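Local coordinates for phosphatidylinositol transfer protein SFH5 (Saccharomyces cerevisiae, PDB 6W32) that binds heme b and transfers phosphatidylinositol between membranes, helping to regulate phosphoinositide homeostasis at the plasma membrane, at residues A[91-101]-A[206-214]. Sequence-based numbering, arbitrary orientation.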
ATOM      1  N   ASP A  91     -16.821  -0.237   3.726  1.00 49.36           N
ATOM      2  CA  ASP A  91     -15.875  -0.752   4.713  1.00 50.90           C
ATOM      3  C   ASP A  91     -14.529  -0.042   4.626  1.00 52.77           C
ATOM      4  O   ASP A  91     -13.886   0.200   5.658  1.00 52.51           O
ATOM      5  CB  ASP A  91     -15.728  -2.244   4.547  1.00 48.12           C
ATOM      6  CG  ASP A  91     -17.040  -2.940   4.700  1.00 56.73           C
ATOM      7  OD1 ASP A  91     -18.020  -2.233   5.006  1.00 57.25           O
ATOM      8  OD2 ASP A  91     -17.107  -4.170   4.505  1.00 67.47           O
ATOM      9  N   ILE A  92     -14.115   0.356   3.417  1.00 50.23           N
ATOM     10  CA  ILE A  92     -12.859   1.089   3.289  1.00 48.35           C
ATOM     11  C   ILE A  92     -12.974   2.452   3.952  1.00 51.41           C
ATOM     12  O   ILE A  92     -12.233   2.771   4.890  1.00 55.95           O
ATOM     13  CB  ILE A  92     -12.444   1.227   1.822  1.00 43.00           C
ATOM     14  CG1 ILE A  92     -11.851  -0.089   1.316  1.00 43.37           C
ATOM     15  CG2 ILE A  92     -11.405   2.294   1.719  1.00 40.20           C
ATOM     16  CD1 ILE A  92     -12.056  -0.331  -0.177  1.00 38.41           C
ATOM     17  N   LEU A  93     -13.921   3.267   3.487  1.00 51.17           N
ATOM     18  CA  LEU A  93     -14.040   4.637   3.980  1.00 48.72           C
ATOM     19  C   LEU A  93     -14.277   4.684   5.495  1.00 54.79           C
ATOM     20  O   LEU A  93     -13.755   5.561   6.186  1.00 56.58           O
ATOM     21  CB  LEU A  93     -15.170   5.342   3.234  1.00 44.89           C
ATOM     22  CG  LEU A  93     -14.829   5.745   1.808  1.00 38.04           C
ATOM     23  CD1 LEU A  93     -15.962   6.517   1.172  1.00 32.77           C
ATOM     24  CD2 LEU A  93     -13.525   6.538   1.771  1.00 40.26           C
ATOM     25  N   ASN A  94     -15.070   3.769   6.040  1.00 54.28           N
ATOM     26  CA  ASN A  94     -15.259   3.788   7.485  1.00 55.29           C
ATOM     27  C   ASN A  94     -13.945   3.502   8.191  1.00 55.24           C
ATOM     28  O   ASN A  94     -13.568   4.201   9.135  1.00 58.82           O
ATOM     29  CB  ASN A  94     -16.319   2.774   7.911  1.00 60.08           C
ATOM     30  CG  ASN A  94     -17.731   3.235   7.605  1.00 60.77           C
ATOM     31  OD1 ASN A  94     -18.001   4.430   7.433  1.00 54.58           O
ATOM     32  ND2 ASN A  94     -18.644   2.272   7.517  1.00 62.68           N
ATOM     33  N   TRP A  95     -13.238   2.463   7.752  1.00 55.15           N
ATOM     34  CA  TRP A  95     -11.929   2.151   8.318  1.00 53.24           C
ATOM     35  C   TRP A  95     -10.979   3.353   8.220  1.00 53.90           C
ATOM     36  O   TRP A  95     -10.218   3.641   9.162  1.00 47.04           O
ATOM     37  CB  TRP A  95     -11.370   0.908   7.607  1.00 47.94           C
ATOM     38  CG  TRP A  95     -10.064   0.416   8.102  1.00 44.35           C
ATOM     39  CD1 TRP A  95      -9.838  -0.521   9.082  1.00 43.63           C
ATOM     40  CD2 TRP A  95      -8.784   0.799   7.613  1.00 41.25           C
ATOM     41  NE1 TRP A  95      -8.481  -0.723   9.253  1.00 39.09           N
ATOM     42  CE2 TRP A  95      -7.812   0.079   8.364  1.00 41.39           C
ATOM     43  CE3 TRP A  95      -8.362   1.678   6.619  1.00 35.44           C
ATOM     44  CZ2 TRP A  95      -6.446   0.220   8.142  1.00 38.60           C
ATOM     45  CZ3 TRP A  95      -7.011   1.825   6.406  1.00 42.21           C
ATOM     46  CH2 TRP A  95      -6.060   1.093   7.161  1.00 41.14           C
ATOM     47  N   ARG A  96     -11.032   4.092   7.105  1.00 51.44           N
ATOM     48  CA  ARG A  96     -10.151   5.248   6.982  1.00 54.01           C
ATOM     49  C   ARG A  96     -10.453   6.295   8.040  1.00 52.71           C
ATOM     50  O   ARG A  96      -9.554   7.036   8.439  1.00 60.74           O
ATOM     51  CB  ARG A  96     -10.258   5.887   5.591  1.00 60.53           C
ATOM     52  CG  ARG A  96     -10.086   4.951   4.400  1.00 52.77           C
ATOM     53  CD  ARG A  96      -8.660   4.775   4.023  1.00 50.63           C
ATOM     54  NE  ARG A  96      -7.995   5.980   3.526  1.00 52.38           N
ATOM     55  CZ  ARG A  96      -6.770   5.952   2.990  1.00 53.30           C
ATOM     56  NH1 ARG A  96      -6.137   4.788   2.887  1.00 56.23           N
ATOM     57  NH2 ARG A  96      -6.155   7.053   2.571  1.00 47.85           N
ATOM     58  N   ARG A  97     -11.708   6.390   8.490  1.00 58.20           N
ATOM     59  CA  ARG A  97     -12.063   7.242   9.630  1.00 54.80           C
ATOM     60  C   ARG A  97     -11.650   6.631  10.957  1.00 47.38           C
ATOM     61  O   ARG A  97     -10.920   7.245  11.727  1.00 47.73           O
ATOM     62  CB  ARG A  97     -13.554   7.475   9.701  1.00 55.55           C
ATOM     63  CG  ARG A  97     -14.139   8.177   8.586  1.00 56.61           C
ATOM     64  CD  ARG A  97     -15.589   8.473   8.958  1.00 65.83           C
ATOM     65  NE  ARG A  97     -16.336   7.283   9.377  1.00 64.61           N
ATOM     66  CZ  ARG A  97     -16.841   7.107  10.594  1.00 69.08           C
ATOM     67  NH1 ARG A  97     -16.672   8.056  11.522  1.00 73.19           N
ATOM     68  NH2 ARG A  97     -17.519   5.990  10.872  1.00 66.61           N
ATOM     69  N   GLU A  98     -12.153   5.445  11.263  1.00 45.27           N
ATOM     70  CA  GLU A  98     -11.957   4.908  12.594  1.00 49.57           C
ATOM     71  C   GLU A  98     -10.482   4.676  12.894  1.00 47.53           C
ATOM     72  O   GLU A  98      -9.896   5.386  13.711  1.00 60.03           O
ATOM     73  CB  GLU A  98     -12.819   3.662  12.746  1.00 55.27           C
ATOM     74  CG  GLU A  98     -14.208   3.908  12.115  1.00 60.63           C
ATOM     75  CD  GLU A  98     -15.334   3.067  12.733  1.00 82.61           C
ATOM     76  OE1 GLU A  98     -16.343   3.673  13.199  1.00 89.33           O
ATOM     77  OE2 GLU A  98     -15.226   1.809  12.732  1.00 77.90           O
ATOM     78  N   PHE A  99      -9.846   3.744  12.218  1.00 51.22           N
ATOM     79  CA  PHE A  99      -8.394   3.763  12.084  1.00 49.99           C
ATOM     80  C   PHE A  99      -8.042   5.141  11.534  1.00 56.27           C
ATOM     81  O   PHE A  99      -8.902   5.778  10.923  1.00 62.16           O
ATOM     82  CB  PHE A  99      -7.975   2.647  11.118  1.00 47.31           C
ATOM     83  CG  PHE A  99      -6.613   2.111  11.353  1.00 46.77           C
ATOM     84  CD1 PHE A  99      -6.440   0.870  11.943  1.00 38.31           C
ATOM     85  CD2 PHE A  99      -5.495   2.836  10.952  1.00 49.17           C
ATOM     86  CE1 PHE A  99      -5.191   0.370  12.161  1.00 37.26           C
ATOM     87  CE2 PHE A  99      -4.247   2.349  11.168  1.00 42.95           C
ATOM     88  CZ  PHE A  99      -4.092   1.100  11.769  1.00 44.10           C
ATOM     89  N   ASN A 100      -6.822   5.646  11.662  1.00 51.27           N
ATOM     90  CA  ASN A 100      -6.492   6.846  10.887  1.00 56.09           C
ATOM     91  C   ASN A 100      -5.268   6.602  10.006  1.00 59.92           C
ATOM     92  O   ASN A 100      -4.134   6.906  10.409  1.00 62.64           O
ATOM     93  CB  ASN A 100      -6.284   8.035  11.818  1.00 61.10           C
ATOM     94  CG  ASN A 100      -6.507   9.358  11.136  1.00 64.52           C
ATOM     95  OD1 ASN A 100      -6.333   9.491   9.920  1.00 64.13           O
ATOM     96  ND2 ASN A 100      -6.898  10.359  11.922  1.00 64.69           N
ATOM     97  N   PRO A 101      -5.434   6.068   8.791  1.00 58.79           N
ATOM     98  CA  PRO A 101      -4.225   5.759   7.997  1.00 57.81           C
ATOM     99  C   PRO A 101      -3.406   6.998   7.679  1.00 59.29           C
ATOM    100  O   PRO A 101      -2.175   6.958   7.796  1.00 60.86           O
ATOM    101  CB  PRO A 101      -4.762   5.085   6.721  1.00 50.87           C
ATOM    102  CG  PRO A 101      -6.274   5.123   6.836  1.00 60.24           C
ATOM    103  CD  PRO A 101      -6.665   6.018   7.992  1.00 55.59           C
ATOM    104  N   GLY A 206      -4.303  -8.800   6.388  1.00 42.00           N
ATOM    105  CA  GLY A 206      -5.741  -8.591   6.333  1.00 40.86           C
ATOM    106  C   GLY A 206      -6.105  -7.174   5.935  1.00 42.54           C
ATOM    107  O   GLY A 206      -7.080  -6.936   5.213  1.00 40.17           O
ATOM    108  N   ILE A 207      -5.305  -6.215   6.351  1.00 41.40           N
ATOM    109  CA  ILE A 207      -5.655  -4.845   6.054  1.00 43.46           C
ATOM    110  C   ILE A 207      -5.405  -4.539   4.596  1.00 38.21           C
ATOM    111  O   ILE A 207      -6.295  -4.053   3.896  1.00 40.99           O
ATOM    112  CB  ILE A 207      -4.890  -3.911   6.990  1.00 45.90           C
ATOM    113  CG1 ILE A 207      -5.559  -3.963   8.358  1.00 32.56           C
ATOM    114  CG2 ILE A 207      -4.813  -2.528   6.393  1.00 47.84           C
ATOM    115  CD1 ILE A 207      -4.689  -3.447   9.410  1.00 35.07           C
ATOM    116  N   PHE A 208      -4.200  -4.854   4.112  1.00 48.53           N
ATOM    117  CA  PHE A 208      -3.880  -4.758   2.677  1.00 45.80           C
ATOM    118  C   PHE A 208      -4.936  -5.446   1.820  1.00 37.41           C
ATOM    119  O   PHE A 208      -5.466  -4.850   0.874  1.00 37.32           O
ATOM    120  CB  PHE A 208      -2.502  -5.361   2.396  1.00 37.74           C
ATOM    121  CG  PHE A 208      -1.351  -4.582   2.988  1.00 38.34           C
ATOM    122  CD1 PHE A 208      -1.546  -3.332   3.572  1.00 45.85           C
ATOM    123  CD2 PHE A 208      -0.078  -5.105   2.974  1.00 38.44           C
ATOM    124  CE1 PHE A 208      -0.470  -2.626   4.110  1.00 45.26           C
ATOM    125  CE2 PHE A 208       0.994  -4.414   3.525  1.00 42.78           C
ATOM    126  CZ  PHE A 208       0.804  -3.181   4.094  1.00 41.04           C
ATOM    127  N   GLN A 209      -5.286  -6.688   2.166  1.00 34.03           N
ATOM    128  CA  GLN A 209      -6.317  -7.402   1.416  1.00 36.02           C
ATOM    129  C   GLN A 209      -7.676  -6.696   1.479  1.00 45.61           C
ATOM    130  O   GLN A 209      -8.322  -6.485   0.448  1.00 49.11           O
ATOM    131  CB  GLN A 209      -6.431  -8.827   1.928  1.00 36.39           C
ATOM    132  CG  GLN A 209      -5.255  -9.727   1.568  1.00 47.94           C
ATOM    133  CD  GLN A 209      -4.991  -9.844   0.052  1.00 50.36           C
ATOM    134  OE1 GLN A 209      -5.627 -10.644  -0.640  1.00 51.37           O
ATOM    135  NE2 GLN A 209      -4.047  -9.035  -0.461  1.00 46.12           N
ATOM    136  N   LYS A 210      -8.138  -6.320   2.684  1.00 49.31           N
ATOM    137  CA  LYS A 210      -9.504  -5.815   2.819  1.00 44.72           C
ATOM    138  C   LYS A 210      -9.637  -4.352   2.432  1.00 42.65           C
ATOM    139  O   LYS A 210     -10.716  -3.942   1.987  1.00 45.00           O
ATOM    140  CB  LYS A 210     -10.014  -6.006   4.249  1.00 46.46           C
ATOM    141  CG  LYS A 210     -10.090  -7.470   4.732  1.00 53.07           C
ATOM    142  CD  LYS A 210     -10.730  -7.586   6.165  1.00 60.32           C
ATOM    143  CE  LYS A 210      -9.684  -7.804   7.300  1.00 58.74           C
ATOM    144  NZ  LYS A 210      -9.850  -6.865   8.471  1.00 53.20           N
ATOM    145  N   TYR A 211      -8.573  -3.555   2.588  1.00 42.34           N
ATOM    146  CA  TYR A 211      -8.666  -2.106   2.427  1.00 45.22           C
ATOM    147  C   TYR A 211      -7.681  -1.526   1.434  1.00 43.64           C
ATOM    148  O   TYR A 211      -7.778  -0.347   1.110  1.00 47.93           O
ATOM    149  CB  TYR A 211      -8.460  -1.385   3.769  1.00 45.17           C
ATOM    150  CG  TYR A 211      -9.309  -1.944   4.877  1.00 41.24           C
ATOM    151  CD1 TYR A 211     -10.681  -1.847   4.830  1.00 42.96           C
ATOM    152  CD2 TYR A 211      -8.733  -2.596   5.955  1.00 42.08           C
ATOM    153  CE1 TYR A 211     -11.473  -2.373   5.839  1.00 48.77           C
ATOM    154  CE2 TYR A 211      -9.517  -3.151   6.960  1.00 48.26           C
ATOM    155  CZ  TYR A 211     -10.891  -3.029   6.899  1.00 49.55           C
ATOM    156  OH  TYR A 211     -11.692  -3.550   7.887  1.00 51.14           O
ATOM    157  N   TYR A 212      -6.774  -2.284   0.925  1.00 48.19           N
ATOM    158  CA  TYR A 212      -5.976  -1.630  -0.088  1.00 48.13           C
ATOM    159  C   TYR A 212      -5.989  -2.420  -1.411  1.00 43.89           C
ATOM    160  O   TYR A 212      -4.918  -2.547  -2.015  1.00 45.33           O
ATOM    161  CB  TYR A 212      -4.539  -1.463   0.418  1.00 46.64           C
ATOM    162  CG  TYR A 212      -4.359  -0.435   1.484  1.00 46.28           C
ATOM    163  CD1 TYR A 212      -3.862   0.818   1.171  1.00 47.60           C
ATOM    164  CD2 TYR A 212      -4.634  -0.717   2.824  1.00 50.29           C
ATOM    165  CE1 TYR A 212      -3.660   1.777   2.149  1.00 49.30           C
ATOM    166  CE2 TYR A 212      -4.437   0.260   3.826  1.00 46.81           C
ATOM    167  CZ  TYR A 212      -3.939   1.495   3.470  1.00 46.69           C
ATOM    168  OH  TYR A 212      -3.708   2.461   4.417  1.00 51.57           O
ATOM    169  N   PRO A 213      -7.118  -2.870  -1.956  1.00 43.86           N
ATOM    170  CA  PRO A 213      -7.052  -3.729  -3.115  1.00 47.80           C
ATOM    171  C   PRO A 213      -6.612  -2.934  -4.340  1.00 51.05           C
ATOM    172  O   PRO A 213      -6.741  -1.711  -4.412  1.00 52.50           O
ATOM    173  CB  PRO A 213      -8.474  -4.188  -3.254  1.00 45.76           C
ATOM    174  CG  PRO A 213      -9.271  -3.031  -2.853  1.00 41.83           C
ATOM    175  CD  PRO A 213      -8.391  -2.168  -1.947  1.00 51.05           C
ATOM    176  N   GLU A 214      -6.132  -3.659  -5.349  1.00 46.45           N
ATOM    177  CA  GLU A 214      -5.809  -3.067  -6.645  1.00 46.78           C
ATOM    178  C   GLU A 214      -4.777  -1.953  -6.536  1.00 43.74           C
ATOM    179  O   GLU A 214      -4.819  -0.979  -7.295  1.00 39.49           O
ATOM    180  CB  GLU A 214      -7.037  -2.549  -7.378  1.00 41.78           C
ATOM    181  CG  GLU A 214      -7.874  -3.650  -8.039  1.00 52.68           C
ATOM    182  CD  GLU A 214      -7.101  -4.525  -9.056  1.00 56.40           C
ATOM    183  OE1 GLU A 214      -6.396  -3.947  -9.926  1.00 53.44           O
ATOM    184  OE2 GLU A 214      -7.227  -5.786  -8.990  1.00 54.13           O
TER
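Trp95 extends its indole toward Tyr211 with CG trans to the backbone N (chi1 -177°), while Tyr211 has CG anti to its carbonyl carbon, beside its own backbone N, which brings its ring flat against that indole. The result is a face-to-face stack: the five-membered ring of Trp95 and the phenol ring lie with centroids 3.8 Å apart and planes tilted by 13°. Trp95 CB adds a CH-pi contact over the same phenol face, 4.0 Å from the Tyr211 ring centroid. Phe99 CB covers the rim of the indole's other face, and Lys210 CB lies over the centre of the far face of the phenol ring. The six-membered ring of the indole meets Ile207 and Tyr212. There Trp95 CZ2 meets the methyl CG2 of Ile207 at 3.6 Å, and CH2 comes in at the ring edge of Tyr212, 3.8 Å from its CE2, with the two ring planes nearly perpendicular. About one helical turn before Trp95, Ile92 lays CG1 against the backbone of Tyr211, 3.9 Å from its CA.

Tyr212 OH lies 3.6 Å from Pro101 CB, and its polar partner is Glu163 of helix 151-166, to which it hydrogen-bonds. Arg96, its chain bent at chi2 and chi3, forms a salt bridge with the same carboxylate, so Glu163 links the two segments indirectly; a second salt bridge ties Arg96 to Glu42.

The short helical segments run at 132° to each other, their axes 10.7 Å apart at closest approach. This is an aromatic cluster joining helix 82-98 to the C-terminal end of helix 195-211 of the CRAL-TRIO domain, where Phe208, one residue past Ile207, touches the bound heme.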